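Local coordinates for protein putative polysaccharide binding proteins (DUF1812) (Bacteroides thetaiotaomicron VPI-5482, PDB 3GF8) that probably helps to assemble or attach fimbriae at the outer membrane, as a lipoprotein of the FimB/Mfa2 family of the fimbrillin superfamily, at residues 83-89 with 118-124; 177-181 with 213-217. One frame throughout, in Å; residues are numbered along the deposited sequence.

Contact 1 (83-89 with 118-124); sequences AGARDSY and KRMETLW
The carboxylate of Glu121 is gripped by N-H groups and a hydroxyl of a type I beta turn, Arg86 to Tyr89, and ties the loop between strands 75-83 and 89-91 to the segment leading into strand 124-133, in a fold of the fimbrillin superfamily. CG of Glu121 stands between its backbone N and carbonyl carbon (chi1 73°), and a bend at chi2 brings the acid to the N-H groups of the turn. OE2 accepts twice: its anti lone pair takes Arg86 N at 2.9 Å in a rather bent bond, its syn lone pair takes Ser88 N at 3.0 Å in a straighter one. OE1 receives the hydroxyl OG of Ser88, a short 2.5 Å bond arriving on the syn side but out of the carboxylate plane. Three donors thus fix the group's rotation. The side chains of Tyr89 and Glu121 run antiparallel alongside each other, with ring and carboxylate planes 63° apart, and Tyr89 OH gives a 2.7 Å hydrogen bond almost straight onto Glu121 O. Ser88 CB lies over the centre of one ring face; Leu123 CD2 covers the other, nearer the ring's perimeter than its middle, while the Met120 side chain crosses that of Tyr89 at about a right angle, its CB beside Tyr89 OH. An alanine in place of Glu121 removes the carboxylate and would probably leave Arg86 N, Ser88 N and Ser88 OG without their shared acceptor and the turn less firmly held. The guanidinium of Arg86 leads elsewhere, to salt bridges with Glu57 and Asp37. At the far end Ala83 and Trp124 form an antiparallel hydrogen-bonded pair. Next to it, Gly84 CA passes 3.4 Å from Thr122 O, where a side chain would collide. Ala83 O also lies in the plane of the indole, at its edge, 3.8 Å from Trp124 CE3.

Contact 2 (177-181 with 213-217); sequences SNGHL and NTMRL
The amide of Asn178 lies with one face against Met215, whose CB sits almost squarely over Asn178 CG at 3.6 Å, while Thr214 and Arg216 meet its nitrogen edge. In this fimbrillin-superfamily fold the Asn178 amide joins the loop before strand 180-182 to the end of strand 209-214 and the loop that follows it. Both N-H groups of ND2 are used, and both acceptors lie within 3° of the amide plane. The one next to the oxygen goes to Thr214 OG1 at 3.2 Å; the one next to CB goes to Arg216 O at 3.0 Å, nearly straight at hydrogen but coming from above the carbonyl plane of Arg216. Asn178 CG lies between its own backbone N and carbonyl carbon (chi1 57°), which swings the amide across to the turning chain, and the two bonds then hold it flat and fix its flip. Phe195 touches both Asn178 and Thr214, so this buried polar pairing is bordered by an aromatic side chain. The rest of the contact is mainly packing of Met215. This selenomethionine, bent at its second and third torsions, curls over Asn178 O, which is 3.2 Å from Met215 CB, and lays its methyl beside Gly179 CA and against Leu181. The aliphatic part of Arg216 passes Leu181 more loosely, on the way to a salt bridge between its guanidinium and Asp262. The closest of the Leu181 contacts is CD1 to Met215 CE, at 3.6 Å.

Overall arrangement
Both segments of contact 1 precede those of contact 2 along the chain, yet their centres lie about 12 Å apart, both near the middle of the molecule. They touch directly: the Asn213 side chain probably hydrogen-bonds Met120 N and Lys118 O, and Met120 CE packs on Met215 SE. The small antiparallel sheet joins them too. Strand 89-91, entered from the loop of contact 1, and strand 180-182, in contact 2, lie on either side of strand 105-108. Long strand 139-158 supplies Thr149, which touches Tyr89 and Met215. The two contacts therefore link loops and strand ends at the centre of this beta-rich protein, a probable fimbrial component.

Contact 1 (83-89 with 118-124)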
# COMPACT_ATOMS: atom_id res chain seq x y z
N ALA A 83 -6.31 4.27 8.48
CA ALA A 83 -7.61 3.76 8.12
C ALA A 83 -7.42 2.33 7.63
O ALA A 83 -6.43 2.00 6.99
CB ALA A 83 -8.28 4.65 7.04
N GLY A 84 -8.40 1.49 7.96
CA GLY A 84 -8.33 0.07 7.67
C GLY A 84 -7.48 -0.82 8.59
O GLY A 84 -7.49 -2.02 8.39
N ALA A 85 -6.76 -0.26 9.58
CA ALA A 85 -5.79 -1.06 10.35
C ALA A 85 -6.53 -1.96 11.33
O ALA A 85 -7.27 -1.49 12.18
CB ALA A 85 -4.73 -0.19 11.07
N ARG A 86 -6.34 -3.26 11.16
CA ARG A 86 -6.93 -4.26 12.06
C ARG A 86 -5.85 -5.24 12.48
O ARG A 86 -4.77 -4.80 12.89
CB ARG A 86 -8.14 -4.93 11.40
CG ARG A 86 -9.27 -3.94 11.12
CD ARG A 86 -10.43 -4.67 10.47
NE ARG A 86 -11.50 -3.78 10.03
CZ ARG A 86 -12.53 -3.42 10.78
NH1 ARG A 86 -12.65 -3.85 12.02
NH2 ARG A 86 -13.45 -2.60 10.28
N ASP A 87 -6.08 -6.54 12.33
CA ASP A 87 -5.17 -7.52 12.90
C ASP A 87 -3.80 -7.66 12.28
O ASP A 87 -2.94 -8.24 12.91
CB ASP A 87 -5.80 -8.89 12.90
CG ASP A 87 -6.96 -8.97 13.86
OD1 ASP A 87 -6.89 -8.28 14.90
OD2 ASP A 87 -7.93 -9.71 13.57
N SER A 88 -3.58 -7.14 11.08
CA SER A 88 -2.28 -7.31 10.45
C SER A 88 -1.21 -6.41 11.01
O SER A 88 -0.01 -6.68 10.84
CB SER A 88 -2.34 -7.10 8.95
OG SER A 88 -3.25 -8.01 8.37
N TYR A 89 -1.63 -5.36 11.72
CA TYR A 89 -0.71 -4.31 12.06
C TYR A 89 -0.70 -4.05 13.55
O TYR A 89 -1.75 -4.11 14.17
CB TYR A 89 -1.13 -3.04 11.34
CG TYR A 89 -1.50 -3.26 9.91
CD1 TYR A 89 -0.53 -3.41 8.95
CD2 TYR A 89 -2.83 -3.31 9.50
CE1 TYR A 89 -0.83 -3.61 7.62
CE2 TYR A 89 -3.14 -3.49 8.15
CZ TYR A 89 -2.13 -3.64 7.21
OH TYR A 89 -2.37 -3.85 5.85
N LYS A 118 -0.14 -13.68 3.72
CA LYS A 118 -1.57 -13.47 3.89
C LYS A 118 -1.99 -12.25 3.05
O LYS A 118 -1.17 -11.40 2.73
CB LYS A 118 -1.91 -13.22 5.36
CG LYS A 118 -1.57 -11.82 5.84
CD LYS A 118 -1.86 -11.59 7.35
CE LYS A 118 -0.58 -11.63 8.21
NZ LYS A 118 -0.79 -11.15 9.65
N ARG A 119 -3.27 -12.16 2.71
CA ARG A 119 -3.75 -10.93 2.12
C ARG A 119 -4.07 -9.97 3.25
O ARG A 119 -4.96 -10.23 3.99
CB ARG A 119 -4.97 -11.13 1.22
CG ARG A 119 -5.41 -9.79 0.59
CD ARG A 119 -6.45 -9.99 -0.45
NE ARG A 119 -7.66 -10.55 0.14
CZ ARG A 119 -8.69 -11.08 -0.54
NH1 ARG A 119 -8.69 -11.14 -1.87
NH2 ARG A 119 -9.72 -11.55 0.13
N MSE A 120 -3.32 -8.88 3.40
CA MSE A 120 -3.61 -7.91 4.46
C MSE A 120 -4.88 -7.12 4.18
O MSE A 120 -5.14 -6.77 3.04
CB MSE A 120 -2.50 -6.90 4.59
CG MSE A 120 -1.35 -7.38 5.35
SE MSE A 120 -0.02 -7.89 4.12
CE MSE A 120 0.68 -6.20 3.93
N GLU A 121 -5.64 -6.81 5.22
CA GLU A 121 -6.69 -5.79 5.11
C GLU A 121 -6.05 -4.47 4.67
O GLU A 121 -4.91 -4.11 5.11
CB GLU A 121 -7.48 -5.65 6.42
CG GLU A 121 -6.75 -4.95 7.57
CD GLU A 121 -5.84 -5.84 8.41
OE1 GLU A 121 -5.54 -6.97 8.02
OE2 GLU A 121 -5.42 -5.39 9.50
N THR A 122 -6.73 -3.80 3.75
CA THR A 122 -6.19 -2.65 3.06
C THR A 122 -5.99 -1.53 4.05
O THR A 122 -6.86 -1.28 4.93
CB THR A 122 -7.09 -2.21 1.91
OG1 THR A 122 -7.10 -3.26 0.94
CG2 THR A 122 -6.60 -0.90 1.26
N LEU A 123 -4.82 -0.91 3.92
CA LEU A 123 -4.35 0.10 4.82
C LEU A 123 -4.24 1.46 4.11
O LEU A 123 -3.64 1.54 3.02
CB LEU A 123 -2.97 -0.29 5.35
CG LEU A 123 -2.40 0.68 6.38
CD1 LEU A 123 -3.23 0.60 7.67
CD2 LEU A 123 -0.93 0.34 6.63
N TRP A 124 -4.83 2.50 4.71
CA TRP A 124 -4.68 3.88 4.22
C TRP A 124 -4.05 4.78 5.27
O TRP A 124 -4.34 4.66 6.47
CB TRP A 124 -6.03 4.52 3.82
CG TRP A 124 -6.74 3.93 2.63
CD1 TRP A 124 -6.69 4.39 1.35
CD2 TRP A 124 -7.66 2.83 2.63
NE1 TRP A 124 -7.50 3.62 0.54
CE2 TRP A 124 -8.10 2.65 1.30
CE3 TRP A 124 -8.13 1.96 3.62
CZ2 TRP A 124 -8.99 1.63 0.94
CZ3 TRP A 124 -9.03 0.95 3.25
CH2 TRP A 124 -9.45 0.81 1.92

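Contact 2 (177-181 with 213-217)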
# COMPACT_ATOMS: atom_id res chain seq x y z
N SER A 177 11.92 -4.13 2.79
CA SER A 177 11.84 -3.81 4.21
C SER A 177 10.92 -2.59 4.39
O SER A 177 11.28 -1.57 4.98
CB SER A 177 13.25 -3.55 4.76
OG SER A 177 13.83 -2.48 4.08
N ASN A 178 9.73 -2.73 3.82
CA ASN A 178 8.72 -1.68 3.81
C ASN A 178 7.62 -1.92 4.82
O ASN A 178 6.56 -1.34 4.69
CB ASN A 178 8.11 -1.53 2.39
CG ASN A 178 7.49 -2.81 1.84
OD1 ASN A 178 7.65 -3.89 2.38
ND2 ASN A 178 6.78 -2.67 0.73
N GLY A 179 7.89 -2.70 5.87
CA GLY A 179 6.85 -3.08 6.82
C GLY A 179 6.75 -2.21 8.07
O GLY A 179 6.01 -2.57 9.00
N HIS A 180 7.44 -1.07 8.11
CA HIS A 180 7.44 -0.21 9.32
C HIS A 180 7.25 1.26 8.93
O HIS A 180 8.15 1.89 8.37
CB HIS A 180 8.74 -0.41 10.11
CG HIS A 180 8.67 -0.03 11.56
ND1 HIS A 180 9.80 0.13 12.33
CD2 HIS A 180 7.61 0.25 12.36
CE1 HIS A 180 9.44 0.45 13.56
NE2 HIS A 180 8.12 0.55 13.60
N LEU A 181 6.05 1.80 9.17
CA LEU A 181 5.71 3.14 8.69
C LEU A 181 5.67 4.14 9.84
O LEU A 181 5.05 3.91 10.85
CB LEU A 181 4.38 3.11 7.94
CG LEU A 181 4.33 2.12 6.77
CD1 LEU A 181 2.99 2.11 6.11
CD2 LEU A 181 5.50 2.42 5.77
N ASN A 213 0.58 -9.57 -2.16
CA ASN A 213 0.51 -8.15 -1.77
C ASN A 213 1.72 -7.66 -0.97
O ASN A 213 2.43 -8.42 -0.36
CB ASN A 213 -0.82 -7.76 -1.08
CG ASN A 213 -1.14 -8.53 0.21
OD1 ASN A 213 -2.20 -8.29 0.82
ND2 ASN A 213 -0.30 -9.47 0.59
N THR A 214 1.96 -6.36 -1.00
CA THR A 214 3.05 -5.83 -0.20
C THR A 214 2.64 -4.49 0.39
O THR A 214 1.55 -4.00 0.15
CB THR A 214 4.36 -5.70 -1.04
OG1 THR A 214 5.44 -5.38 -0.16
CG2 THR A 214 4.20 -4.63 -2.15
N MSE A 215 3.55 -3.91 1.16
CA MSE A 215 3.32 -2.58 1.72
C MSE A 215 3.77 -1.57 0.62
O MSE A 215 3.73 -1.91 -0.55
CB MSE A 215 4.07 -2.49 3.05
CG MSE A 215 3.49 -3.48 4.09
SE MSE A 215 1.96 -2.73 4.96
CE MSE A 215 3.00 -1.47 6.02
N ARG A 216 4.19 -0.35 0.99
CA ARG A 216 4.33 0.74 0.04
C ARG A 216 5.35 0.45 -1.01
O ARG A 216 6.43 -0.10 -0.70
CB ARG A 216 4.74 2.03 0.75
CG ARG A 216 3.69 2.53 1.75
CD ARG A 216 3.98 3.95 2.17
NE ARG A 216 3.72 4.86 1.06
CZ ARG A 216 4.29 6.05 0.90
NH1 ARG A 216 5.21 6.50 1.73
NH2 ARG A 216 3.95 6.80 -0.13
N LEU A 217 5.00 0.78 -2.27
CA LEU A 217 5.97 0.79 -3.37
C LEU A 217 6.56 2.20 -3.48
O LEU A 217 5.84 3.15 -3.71
CB LEU A 217 5.33 0.33 -4.69
CG LEU A 217 4.82 -1.12 -4.63
CD1 LEU A 217 3.81 -1.41 -5.72
CD2 LEU A 217 6.00 -2.11 -4.68